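Local coordinates for uncharacterized conserved protein YndB, AHSA1/START domain (Micromonospora chersina, PDB 6V04), which is of unknown function but is encoded in the dynemicin biosynthetic locus and has a START/Bet v1-like architecture consistent with handling a hydrophobic ligand or intermediate, at residues H246-S251 with R256-R261; F212-P217 with V240-W245; W28-D33 with G131-Y136; V56-G59 with F63-I66. All coordinates share one frame; numbering follows the deposited sequence. Where two conformers were deposited one is given.

Contact 1 (H246-S251 with R256-R261); sequences HRLGLS and RTLRHR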
loop_
_atom_site.group_PDB
_atom_site.type_symbol
_atom_site.label_atom_id
_atom_site.label_comp_id
_atom_site.label_asym_id
_atom_site.label_seq_id
_atom_site.Cartn_x
_atom_site.Cartn_y
_atom_site.Cartn_z
ATOM N N HIS A 246 1.099 6.396 -14.425
ATOM C CA HIS A 246 1.545 7.770 -14.636
ATOM C C HIS A 246 2.133 8.022 -16.023
ATOM O O HIS A 246 2.450 9.176 -16.337
ATOM C CB HIS A 246 2.596 8.121 -13.585
ATOM C CG HIS A 246 3.848 7.313 -13.707
ATOM N ND1 HIS A 246 3.854 5.936 -13.629
ATOM C CD2 HIS A 246 5.127 7.684 -13.929
ATOM C CE1 HIS A 246 5.088 5.497 -13.796
ATOM N NE2 HIS A 246 5.879 6.537 -13.980
ATOM N N ARG A 247 2.331 6.994 -16.845
ATOM C CA ARG A 247 2.916 7.177 -18.170
ATOM C C ARG A 247 1.947 6.779 -19.279
ATOM O O ARG A 247 2.378 6.433 -20.379
ATOM C CB ARG A 247 4.228 6.398 -18.298
ATOM C CG ARG A 247 4.164 4.947 -17.870
ATOM C CD ARG A 247 5.468 4.240 -18.217
ATOM N NE ARG A 247 5.615 2.964 -17.527
ATOM C CZ ARG A 247 5.067 1.818 -17.917
ATOM N NH1 ARG A 247 5.270 0.714 -17.207
ATOM N NH2 ARG A 247 4.312 1.770 -19.003
ATOM N N LEU A 248 0.647 6.817 -19.000
ATOM C CA LEU A 248 -0.364 6.447 -19.980
ATOM C C LEU A 248 -0.672 7.540 -20.988
ATOM O O LEU A 248 -1.306 7.242 -21.998
ATOM C CB LEU A 248 -1.650 6.049 -19.255
ATOM C CG LEU A 248 -1.558 4.798 -18.374
ATOM C CD1 LEU A 248 -2.880 4.570 -17.671
ATOM C CD2 LEU A 248 -1.170 3.586 -19.183
ATOM N N GLY A 249 -0.244 8.780 -20.756
ATOM C CA GLY A 249 -0.561 9.836 -21.698
ATOM C C GLY A 249 -2.026 10.185 -21.741
ATOM O O GLY A 249 -2.520 10.654 -22.779
ATOM N N LEU A 250 -2.739 9.971 -20.645
ATOM C CA LEU A 250 -4.146 10.308 -20.511
ATOM C C LEU A 250 -4.279 11.500 -19.564
ATOM O O LEU A 250 -3.294 11.985 -18.981
ATOM C CB LEU A 250 -4.942 9.093 -20.021
ATOM C CG LEU A 250 -4.971 7.888 -20.964
ATOM C CD1 LEU A 250 -5.624 6.715 -20.290
ATOM C CD2 LEU A 250 -5.711 8.239 -22.240
ATOM N N SER A 251 -5.506 11.985 -19.399
ATOM C CA SER A 251 -5.704 13.072 -18.455
ATOM C C SER A 251 -5.400 12.574 -17.046
ATOM O O SER A 251 -5.496 11.383 -16.747
ATOM C CB SER A 251 -7.133 13.615 -18.519
ATOM O OG SER A 251 -8.041 12.727 -17.893
ATOM N N ARG A 256 -5.680 8.671 -12.630
ATOM C CA ARG A 256 -5.991 8.455 -11.225
ATOM C C ARG A 256 -7.148 7.484 -11.045
ATOM O O ARG A 256 -7.109 6.611 -10.165
ATOM C CB ARG A 256 -6.313 9.784 -10.569
ATOM C CG ARG A 256 -6.763 9.655 -9.149
ATOM C CD ARG A 256 -6.951 10.990 -8.527
ATOM N NE ARG A 256 -7.354 10.852 -7.132
ATOM C CZ ARG A 256 -7.306 11.836 -6.248
ATOM N NH1 ARG A 256 -6.861 13.025 -6.604
ATOM N NH2 ARG A 256 -7.706 11.624 -4.995
ATOM N N THR A 257 -8.206 7.646 -11.835
ATOM C CA THR A 257 -9.360 6.773 -11.701
ATOM C C THR A 257 -8.998 5.331 -12.035
ATOM O O THR A 257 -9.407 4.398 -11.330
ATOM C CB THR A 257 -10.488 7.298 -12.597
ATOM O OG1 THR A 257 -10.883 8.596 -12.141
ATOM C CG2 THR A 257 -11.689 6.385 -12.552
ATOM N N LEU A 258 -8.226 5.123 -13.103
ATOM C CA LEU A 258 -7.767 3.779 -13.421
ATOM C C LEU A 258 -6.949 3.202 -12.275
ATOM O O LEU A 258 -7.163 2.057 -11.875
ATOM C CB LEU A 258 -6.945 3.788 -14.704
ATOM C CG LEU A 258 -7.762 3.925 -15.988
ATOM C CD1 LEU A 258 -6.871 4.410 -17.114
ATOM C CD2 LEU A 258 -8.446 2.610 -16.361
ATOM N N ARG A 259 -5.989 3.969 -11.752
ATOM C CA ARG A 259 -5.147 3.469 -10.665
ATOM C C ARG A 259 -5.998 3.065 -9.469
ATOM O O ARG A 259 -5.820 1.980 -8.901
ATOM C CB ARG A 259 -4.121 4.533 -10.277
ATOM C CG ARG A 259 -3.097 4.068 -9.255
ATOM C CD ARG A 259 -3.534 4.250 -7.820
ATOM N NE ARG A 259 -2.398 3.874 -6.971
ATOM C CZ ARG A 259 -2.476 3.302 -5.781
ATOM N NH1 ARG A 259 -3.620 3.029 -5.189
ATOM N NH2 ARG A 259 -1.341 2.974 -5.159
ATOM N N HIS A 260 -6.948 3.919 -9.090
ATOM C CA HIS A 260 -7.832 3.639 -7.965
ATOM C C HIS A 260 -8.657 2.374 -8.206
ATOM O O HIS A 260 -8.751 1.500 -7.333
ATOM C CB HIS A 260 -8.714 4.868 -7.736
ATOM C CG HIS A 260 -9.418 4.898 -6.420
ATOM N ND1 HIS A 260 -9.647 6.071 -5.737
ATOM C CD2 HIS A 260 -9.952 3.909 -5.663
ATOM C CE1 HIS A 260 -10.306 5.808 -4.623
ATOM N NE2 HIS A 260 -10.508 4.506 -4.557
ATOM N N ARG A 261 -9.252 2.247 -9.390
ATOM C CA ARG A 261 -10.087 1.084 -9.672
ATOM C C ARG A 261 -9.270 -0.199 -9.691
ATOM O O ARG A 261 -9.718 -1.237 -9.184
ATOM C CB ARG A 261 -10.801 1.263 -11.003
ATOM C CG ARG A 261 -11.797 2.417 -11.028
ATOM C CD ARG A 261 -12.381 2.598 -12.421
ATOM N NE ARG A 261 -13.167 1.428 -12.813
ATOM C CZ ARG A 261 -13.168 0.865 -14.017
ATOM N NH1 ARG A 261 -12.434 1.354 -15.012
ATOM N NH2 ARG A 261 -13.937 -0.188 -14.237
#
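The loop that leads from strand 236-243 into helix 252-277 packs L248 and L250 against L258, on the first turns of that helix. The touching is done by methyl ends alone. CD1 of L258 lies 4.0 Å from CD1 of L248 and 4.1 Å from CD1 of L250, while the two loop methyls themselves, L248 CD1 and L250 CD1, are 4.4 Å apart, so the three form a compact, nearly equilateral cluster. L258 meets L250 at about a right angle and L248 at a shallower slant. In L258, CG stands opposite the carbonyl carbon (chi1 -75°), and the nearly extended second torsion carries CD1 out from the helix to both leucines. Between these, G249 has a positive phi (68°), and the chain turns there so that L248 and L250 both face the helix.

In the helix-grip fold of START/Bet v1-like domains a long C-terminal helix packs across a curved antiparallel sheet, and this loop is the connection from the last strand of the sheet into that helix. The helix start is marked by S251, the N-cap residue, whose OG is hydrogen-bonded to Q254 N; E255 OE2 turns back to L250 N. Within the helix, H260 N bonds to R256 O at 2.9 Å. One residue past L258, the guanidinium group of R259 reaches the hairpin loop, where NH1 makes a salt bridge with D62 and bonds to D60 O, and the 148-150 segment, where NE and NH2 take the carbonyl oxygens of R148 and E150.

Contact 2 (F212-P217 with V240-W245); sequences FAVEIP and VSHQGW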
loop_
_atom_site.group_PDB
_atom_site.type_symbol
_atom_site.label_atom_id
_atom_site.label_comp_id
_atom_site.label_asym_id
_atom_site.label_seq_id
_atom_site.Cartn_x
_atom_site.Cartn_y
_atom_site.Cartn_z
ATOM N N PHE A 212 2.685 -10.052 -16.640
ATOM C CA PHE A 212 1.845 -9.807 -17.805
ATOM C C PHE A 212 1.634 -8.309 -17.922
ATOM O O PHE A 212 1.942 -7.540 -17.010
ATOM C CB PHE A 212 0.502 -10.570 -17.742
ATOM C CG PHE A 212 -0.330 -10.275 -16.524
ATOM C CD1 PHE A 212 -1.248 -9.243 -16.525
ATOM C CD2 PHE A 212 -0.225 -11.054 -15.383
ATOM C CE1 PHE A 212 -2.015 -8.981 -15.408
ATOM C CE2 PHE A 212 -0.978 -10.791 -14.265
ATOM C CZ PHE A 212 -1.888 -9.756 -14.273
ATOM N N ALA A 213 1.090 -7.908 -19.065
ATOM C CA ALA A 213 0.808 -6.517 -19.357
ATOM C C ALA A 213 -0.692 -6.360 -19.506
ATOM O O ALA A 213 -1.376 -7.281 -19.956
ATOM C CB ALA A 213 1.510 -6.069 -20.634
ATOM N N VAL A 214 -1.202 -5.212 -19.077
ATOM C CA VAL A 214 -2.608 -4.867 -19.290
ATOM C C VAL A 214 -2.672 -3.596 -20.124
ATOM O O VAL A 214 -2.147 -2.546 -19.726
ATOM C CB VAL A 214 -3.363 -4.710 -17.965
ATOM C CG1 VAL A 214 -4.828 -4.384 -18.240
ATOM C CG2 VAL A 214 -3.253 -5.974 -17.138
ATOM N N GLU A 215 -3.312 -3.702 -21.285
ATOM C CA GLU A 215 -3.491 -2.569 -22.174
ATOM C C GLU A 215 -4.613 -1.692 -21.650
ATOM O O GLU A 215 -5.613 -2.198 -21.137
ATOM C CB GLU A 215 -3.852 -3.035 -23.582
ATOM C CG GLU A 215 -2.836 -3.890 -24.268
ATOM C CD GLU A 215 -3.244 -4.229 -25.694
ATOM O OE1 GLU A 215 -4.365 -3.849 -26.106
ATOM O OE2 GLU A 215 -2.445 -4.879 -26.393
ATOM N N ILE A 216 -4.458 -0.385 -21.822
ATOM C CA ILE A 216 -5.442 0.604 -21.402
ATOM C C ILE A 216 -5.958 1.320 -22.647
ATOM O O ILE A 216 -5.169 1.931 -23.373
ATOM C CB ILE A 216 -4.835 1.612 -20.413
ATOM C CG1 ILE A 216 -4.207 0.876 -19.211
ATOM C CG2 ILE A 216 -5.883 2.621 -19.982
ATOM C CD1 ILE A 216 -5.200 0.058 -18.384
ATOM N N PRO A 217 -7.259 1.280 -22.937
ATOM C CA PRO A 217 -7.778 1.995 -24.109
ATOM C C PRO A 217 -7.376 3.461 -24.102
ATOM O O PRO A 217 -7.559 4.176 -23.109
ATOM C CB PRO A 217 -9.295 1.817 -23.984
ATOM C CG PRO A 217 -9.465 0.576 -23.173
ATOM C CD PRO A 217 -8.335 0.595 -22.199
ATOM N N VAL A 240 1.993 -8.319 -5.250
ATOM C CA VAL A 240 1.681 -7.809 -6.575
ATOM C C VAL A 240 2.269 -6.418 -6.712
ATOM O O VAL A 240 2.319 -5.651 -5.746
ATOM C CB VAL A 240 0.167 -7.782 -6.864
ATOM C CG1 VAL A 240 -0.572 -6.929 -5.850
ATOM C CG2 VAL A 240 -0.074 -7.257 -8.287
ATOM N N SER A 241 2.746 -6.113 -7.917
ATOM C CA SER A 241 3.120 -4.764 -8.321
ATOM C C SER A 241 2.488 -4.508 -9.677
ATOM O O SER A 241 2.635 -5.331 -10.588
ATOM C CB SER A 241 4.634 -4.619 -8.419
ATOM O OG SER A 241 5.005 -3.344 -8.925
ATOM N N HIS A 242 1.802 -3.378 -9.831
ATOM C CA HIS A 242 1.181 -3.030 -11.101
ATOM C C HIS A 242 1.535 -1.581 -11.403
ATOM O O HIS A 242 1.087 -0.670 -10.696
ATOM C CB HIS A 242 -0.319 -3.267 -11.033
ATOM C CG HIS A 242 -0.982 -3.317 -12.366
ATOM N ND1 HIS A 242 -2.269 -3.779 -12.537
ATOM C CD2 HIS A 242 -0.538 -2.962 -13.594
ATOM C CE1 HIS A 242 -2.595 -3.692 -13.813
ATOM N NE2 HIS A 242 -1.562 -3.204 -14.480
ATOM N N GLN A 243 2.354 -1.377 -12.429
ATOM C CA GLN A 243 2.983 -0.095 -12.716
ATOM C C GLN A 243 2.549 0.446 -14.075
ATOM O O GLN A 243 2.081 -0.297 -14.943
ATOM C CB GLN A 243 4.508 -0.215 -12.707
ATOM C CG GLN A 243 5.085 -0.585 -11.346
ATOM C CD GLN A 243 6.594 -0.725 -11.367
ATOM O OE1 GLN A 243 7.182 -1.064 -12.388
ATOM N NE2 GLN A 243 7.226 -0.470 -10.230
ATOM N N GLY A 244 2.779 1.741 -14.270
ATOM C CA GLY A 244 2.598 2.381 -15.567
ATOM C C GLY A 244 1.544 3.464 -15.615
ATOM O O GLY A 244 1.467 4.178 -16.631
ATOM N N TRP A 245 0.766 3.640 -14.546
ATOM C CA TRP A 245 -0.413 4.508 -14.564
ATOM C C TRP A 245 -0.050 5.946 -14.891
ATOM O O TRP A 245 -0.819 6.654 -15.566
ATOM C CB TRP A 245 -1.116 4.436 -13.203
ATOM C CG TRP A 245 -1.358 3.018 -12.850
ATOM C CD1 TRP A 245 -0.658 2.264 -11.948
ATOM C CD2 TRP A 245 -2.303 2.147 -13.458
ATOM N NE1 TRP A 245 -1.132 0.971 -11.956
ATOM C CE2 TRP A 245 -2.152 0.881 -12.869
ATOM C CE3 TRP A 245 -3.290 2.322 -14.443
ATOM C CZ2 TRP A 245 -2.927 -0.214 -13.246
ATOM C CZ3 TRP A 245 -4.060 1.238 -14.805
ATOM C CH2 TRP A 245 -3.893 -0.004 -14.207
#
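V214 and I216 meet H242 and W245 across one end of the second antiparallel sheet, part of a helix-grip fold. Strands 209-214 and 236-243 are not neighbours there: strand 223-230 runs between them, and no hydrogen bond joins the two segments. Two methyl-to-ring contacts carry the packing. CG2 of V214 approaches CE1 of H242 at 4.1 Å, and in the apolar pair CD1 of I216 comes to CZ3 of W245 at 3.9 Å; both pairs of side chains cross at about a right angle and the methyl reaches the ring obliquely.

The aromatic contact lies within 240-245. With CG anti to the carbonyl carbon (chi1 -52°), W245 folds its indole back over H242, CZ2 standing 3.4 Å above the imidazole plane and over its centre. This return follows a turn at G244, whose phi of 117° is awkward for other residues. With an alanine in place of W245, the imidazole face would probably lose its cover and I216 CD1 would be left facing a gap.

Polar bonds fix the imidazole at both nitrogens: H242 ND1 is bonded to W266 NE1 of helix 252-277 and NE2 to T223 OG1, which also bonds to V214 O. F262 of the same helix brings its ring against both H242 and W245. The W245 side chain is about 6 Å from that of Q149, which binds magnesium in a crystal structure of this protein. The indole N-H of W245 makes a bent bond, NE1 to H242 O at 3.0 Å with an angle of 141° at the hydrogen, the donor standing well above the carbonyl plane.

Contact 3 (W28-D33 with G131-Y136); sequences WEAVTD and GRLARY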
loop_
_atom_site.group_PDB
_atom_site.type_symbol
_atom_site.label_atom_id
_atom_site.label_comp_id
_atom_site.label_asym_id
_atom_site.label_seq_id
_atom_site.Cartn_x
_atom_site.Cartn_y
_atom_site.Cartn_z
ATOM N N TRP A 28 2.981 17.487 17.722
ATOM C CA TRP A 28 1.999 16.541 18.241
ATOM C C TRP A 28 0.619 16.784 17.637
ATOM O O TRP A 28 -0.075 15.834 17.253
ATOM C CB TRP A 28 1.927 16.631 19.761
ATOM C CG TRP A 28 0.931 15.676 20.317
ATOM C CD1 TRP A 28 -0.282 15.976 20.856
ATOM C CD2 TRP A 28 1.053 14.251 20.368
ATOM N NE1 TRP A 28 -0.926 14.824 21.247
ATOM C CE2 TRP A 28 -0.127 13.752 20.958
ATOM C CE3 TRP A 28 2.051 13.348 19.986
ATOM C CZ2 TRP A 28 -0.333 12.391 21.180
ATOM C CZ3 TRP A 28 1.838 11.994 20.201
ATOM C CH2 TRP A 28 0.656 11.533 20.794
ATOM N N GLU A 29 0.181 18.045 17.591
ATOM C CA GLU A 29 -1.099 18.349 16.953
ATOM C C GLU A 29 -1.090 17.927 15.493
ATOM O O GLU A 29 -2.064 17.348 15.001
ATOM C CB GLU A 29 -1.419 19.839 17.078
ATOM C CG GLU A 29 -1.765 20.275 18.485
ATOM C CD GLU A 29 -2.914 19.479 19.079
ATOM O OE1 GLU A 29 -3.970 19.365 18.417
ATOM O OE2 GLU A 29 -2.751 18.954 20.202
ATOM N N ALA A 30 0.021 18.175 14.793
ATOM C CA ALA A 30 0.072 17.885 13.364
ATOM C C ALA A 30 0.002 16.394 13.075
ATOM O O ALA A 30 -0.428 16.003 11.983
ATOM C CB ALA A 30 1.340 18.484 12.752
ATOM N N VAL A 31 0.430 15.539 14.012
ATOM C CA VAL A 31 0.381 14.098 13.783
ATOM C C VAL A 31 -0.804 13.419 14.461
ATOM O O VAL A 31 -0.937 12.194 14.341
ATOM C CB VAL A 31 1.697 13.405 14.207
ATOM C CG1 VAL A 31 2.874 14.059 13.530
ATOM C CG2 VAL A 31 1.868 13.399 15.728
ATOM N N THR A 32 -1.703 14.172 15.136
ATOM C CA THR A 32 -2.880 13.581 15.784
ATOM C C THR A 32 -4.212 14.196 15.368
ATOM O O THR A 32 -5.196 13.463 15.251
ATOM C CB THR A 32 -2.772 13.671 17.316
ATOM O OG1 THR A 32 -2.575 15.035 17.729
ATOM C CG2 THR A 32 -1.641 12.781 17.820
ATOM N N ASP A 33 -4.288 15.513 15.203
ATOM C CA ASP A 33 -5.547 16.150 14.813
ATOM C C ASP A 33 -5.907 15.688 13.406
ATOM O O ASP A 33 -5.137 15.940 12.477
ATOM C CB ASP A 33 -5.404 17.668 14.867
ATOM C CG ASP A 33 -6.704 18.405 14.549
ATOM O OD1 ASP A 33 -7.588 17.817 13.903
ATOM O OD2 ASP A 33 -6.829 19.586 14.949
ATOM N N GLY A 131 8.898 13.642 5.055
ATOM C CA GLY A 131 9.187 14.822 4.263
ATOM C C GLY A 131 7.958 15.679 4.038
ATOM O O GLY A 131 8.056 16.909 3.983
ATOM N N ARG A 132 6.785 15.047 3.926
ATOM C CA ARG A 132 5.549 15.807 3.771
ATOM C C ARG A 132 5.153 16.468 5.085
ATOM O O ARG A 132 4.687 17.612 5.094
ATOM C CB ARG A 132 4.430 14.893 3.247
ATOM C CG ARG A 132 4.691 14.400 1.828
ATOM C CD ARG A 132 3.642 13.452 1.266
ATOM N NE ARG A 132 4.189 12.823 0.072
ATOM C CZ ARG A 132 4.194 13.370 -1.140
ATOM N NH1 ARG A 132 3.628 14.555 -1.356
ATOM N NH2 ARG A 132 4.763 12.716 -2.136
ATOM N N LEU A 133 5.366 15.786 6.216
ATOM C CA LEU A 133 5.134 16.427 7.504
ATOM C C LEU A 133 5.958 17.700 7.624
ATOM O O LEU A 133 5.448 18.748 8.031
ATOM C CB LEU A 133 5.467 15.467 8.653
ATOM C CG LEU A 133 5.373 16.091 10.047
ATOM C CD1 LEU A 133 3.961 16.568 10.356
ATOM C CD2 LEU A 133 5.817 15.059 11.074
ATOM N N ALA A 134 7.245 17.624 7.277
ATOM C CA ALA A 134 8.120 18.785 7.419
ATOM C C ALA A 134 7.671 19.931 6.523
ATOM O O ALA A 134 7.710 21.094 6.932
ATOM C CB ALA A 134 9.565 18.392 7.109
ATOM N N ARG A 135 7.245 19.617 5.299
ATOM C CA ARG A 135 6.756 20.647 4.381
ATOM C C ARG A 135 5.527 21.348 4.948
ATOM O O ARG A 135 5.415 22.578 4.897
ATOM C CB ARG A 135 6.425 20.016 3.033
ATOM C CG ARG A 135 7.613 19.724 2.144
ATOM C CD ARG A 135 7.140 19.109 0.831
ATOM N NE ARG A 135 6.214 19.985 0.107
ATOM C CZ ARG A 135 6.501 20.648 -1.013
ATOM N NH1 ARG A 135 7.695 20.550 -1.583
ATOM N NH2 ARG A 135 5.575 21.413 -1.575
ATOM N N TYR A 136 4.581 20.567 5.471
ATOM C CA TYR A 136 3.355 21.123 6.031
ATOM C C TYR A 136 3.638 22.006 7.241
ATOM O O TYR A 136 3.040 23.081 7.386
ATOM C CB TYR A 136 2.401 19.981 6.388
ATOM C CG TYR A 136 1.250 20.415 7.260
ATOM C CD1 TYR A 136 0.269 21.264 6.778
ATOM C CD2 TYR A 136 1.140 19.959 8.567
ATOM C CE1 TYR A 136 -0.783 21.678 7.587
ATOM C CE2 TYR A 136 0.100 20.360 9.382
ATOM C CZ TYR A 136 -0.864 21.205 8.888
ATOM O OH TYR A 136 -1.897 21.600 9.715
#
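A30 and V31, near the end of helix 24-32, pack on L133 and Y136 of helix 116-139. Just before them, W28 stays on its own helix, its carbonyl O taking the hydroxyl of T32, with OG1 at 2.7 Å.

A30 then puts its single methyl into the fork between the two partners, with CB 4.0 Å from CD1 of L133 and 4.1 Å from CE2 of Y136, the latter met at the ring edge, near its plane. Such a small side chain lets the CA atoms of A30 and L133 come within 7.9 Å, although the axes of the short helical segments stay 11.2 Å apart and cross at 123°. In START/Bet v1-like domains short helices after the first strand pack beside the C-terminal part of the long helix, and this contact makes that junction in the first half of the chain.

V31 follows with CG1 4.0 Å from CD2 of L133. L133 holds CG anti to its N (chi1 175°) and thereby reaches both residues: CD1 serves A30 and also lies near V31 CG1, and CD2 meets V31. W40 of helix 34-40 touches V31 and L133 and bonds through NE1 to A30 O, while R36 NH1 bonds to Y136 OH. The segment ends at D33, whose OD1 caps R35 N at the start of helix 34-40.

Contact 4 (V56-G59 with F63-I66); sequences VDFG and FFDI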
loop_
_atom_site.group_PDB
_atom_site.type_symbol
_atom_site.label_atom_id
_atom_site.label_comp_id
_atom_site.label_asym_id
_atom_site.label_seq_id
_atom_site.Cartn_x
_atom_site.Cartn_y
_atom_site.Cartn_z
ATOM N N VAL A 56 -6.834 4.729 7.919
ATOM C CA VAL A 56 -6.304 5.863 7.170
ATOM C C VAL A 56 -6.416 5.547 5.690
ATOM O O VAL A 56 -6.102 4.436 5.252
ATOM C CB VAL A 56 -4.858 6.218 7.563
ATOM C CG1 VAL A 56 -3.885 5.104 7.199
ATOM C CG2 VAL A 56 -4.460 7.525 6.896
ATOM N N ASP A 57 -6.922 6.513 4.934
ATOM C CA ASP A 57 -7.213 6.358 3.517
ATOM C C ASP A 57 -6.454 7.438 2.763
ATOM O O ASP A 57 -6.485 8.604 3.168
ATOM C CB ASP A 57 -8.720 6.486 3.293
ATOM C CG ASP A 57 -9.141 6.051 1.927
ATOM O OD1 ASP A 57 -8.710 6.696 0.952
ATOM O OD2 ASP A 57 -9.893 5.058 1.839
ATOM N N PHE A 58 -5.762 7.058 1.687
ATOM C CA PHE A 58 -4.934 8.008 0.957
ATOM C C PHE A 58 -5.646 8.616 -0.244
ATOM O O PHE A 58 -5.085 9.509 -0.880
ATOM C CB PHE A 58 -3.623 7.344 0.558
ATOM C CG PHE A 58 -2.857 6.854 1.745
ATOM C CD1 PHE A 58 -2.275 7.757 2.613
ATOM C CD2 PHE A 58 -2.808 5.513 2.042
ATOM C CE1 PHE A 58 -1.608 7.323 3.736
ATOM C CE2 PHE A 58 -2.123 5.065 3.166
ATOM C CZ PHE A 58 -1.542 5.980 4.018
ATOM N N GLY A 59 -6.869 8.191 -0.532
ATOM C CA GLY A 59 -7.675 8.825 -1.548
ATOM C C GLY A 59 -7.483 8.276 -2.937
ATOM O O GLY A 59 -8.108 8.800 -3.890
ATOM N N PHE A 63 -5.103 2.192 1.606
ATOM C CA PHE A 63 -5.528 2.464 2.971
ATOM C C PHE A 63 -4.818 1.467 3.878
ATOM O O PHE A 63 -4.310 0.449 3.408
ATOM C CB PHE A 63 -7.039 2.347 3.134
ATOM C CG PHE A 63 -7.579 0.960 2.950
ATOM C CD1 PHE A 63 -7.859 0.473 1.686
ATOM C CD2 PHE A 63 -7.856 0.155 4.051
ATOM C CE1 PHE A 63 -8.386 -0.795 1.516
ATOM C CE2 PHE A 63 -8.382 -1.109 3.882
ATOM C CZ PHE A 63 -8.649 -1.583 2.611
ATOM N N PHE A 64 -4.804 1.771 5.181
ATOM C CA PHE A 64 -4.415 0.825 6.227
ATOM C C PHE A 64 -5.546 0.726 7.238
ATOM O O PHE A 64 -6.129 1.747 7.634
ATOM C CB PHE A 64 -3.164 1.246 7.022
ATOM C CG PHE A 64 -1.874 1.230 6.262
ATOM C CD1 PHE A 64 -1.460 2.351 5.575
ATOM C CD2 PHE A 64 -1.020 0.129 6.323
ATOM C CE1 PHE A 64 -0.265 2.372 4.906
ATOM C CE2 PHE A 64 0.184 0.148 5.662
ATOM C CZ PHE A 64 0.572 1.267 4.959
ATOM N N ASP A 65 -5.847 -0.498 7.670
ATOM C CA ASP A 65 -6.646 -0.714 8.870
ATOM C C ASP A 65 -5.726 -0.662 10.087
ATOM O O ASP A 65 -4.679 -1.310 10.096
ATOM C CB ASP A 65 -7.358 -2.066 8.814
ATOM C CG ASP A 65 -8.498 -2.103 7.810
ATOM O OD1 ASP A 65 -9.061 -1.041 7.494
ATOM O OD2 ASP A 65 -8.834 -3.219 7.352
ATOM N N ILE A 66 -6.127 0.084 11.122
ATOM C CA ILE A 66 -5.263 0.397 12.259
ATOM C C ILE A 66 -5.915 -0.056 13.561
ATOM O O ILE A 66 -7.114 0.150 13.779
ATOM C CB ILE A 66 -4.968 1.910 12.333
ATOM C CG1 ILE A 66 -4.325 2.396 11.030
ATOM C CG2 ILE A 66 -4.076 2.217 13.548
ATOM C CD1 ILE A 66 -4.201 3.905 10.931
#
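V56 and F64 form the hydrogen-bonded antiparallel pair of the hairpin 53-57/63-72, and around them packing is close. V56 N donates to F64 O at 3.1 Å, and F64 N returns to V56 O at 3.0 Å; both donors lie in the carbonyl planes. V56 O also takes a CA-H...O contact from F63 CA at 3.1 Å. On the face that carries V56 and F64, CG1 of V56 is 3.9 Å from both CB of F64 and CD1 of I66; from the loop, CE2 of F58 reaches CD1 of F64 at 3.7 Å. The two phenyl rings meet rim to rim, with no overlap of faces. Replacing F58 by an alanine would probably open a gap beside this edge of F64.

On the other face the F63 ring and the D57 carboxylate are looser. D57 OD2 merely approaches F63 CB at 4.1 Å. With CG between the backbone N and the carbonyl carbon (chi1 66°), the F63 ring leads away from 56-59; R55 makes a cation-pi contact with it and a salt bridge to D57 OD2. D57 OD1 closes an Asx turn, accepting from G59 N at 2.8 Å.

In the first sheet the hairpin lies between strands 43-44 and 76-83, where W81 stacks on F64 and F79 touches I66.

Contacts 1 and 2 form one continuous core in the second half of the chain, with centres 10 Å apart: L258 CD1 lies 3.5 Å from I216 CG2, and L258 CB 3.9 Å from W245 CZ3. Contact 4 belongs to the first half but reaches contact 1 through a probable hydrogen bond, R256 NH2 to G59 O at 3.1 Å, which ties the hairpin loop of the first half to the helix of the second. Contact 3 touches none of the others; its centre is about 33 Å from that of contact 2, on the opposite side of the chain's centre. The bound magnesium and sodium ions are each about 10 Å from the W245 side chain, and the sodium about 12 Å from that of F58.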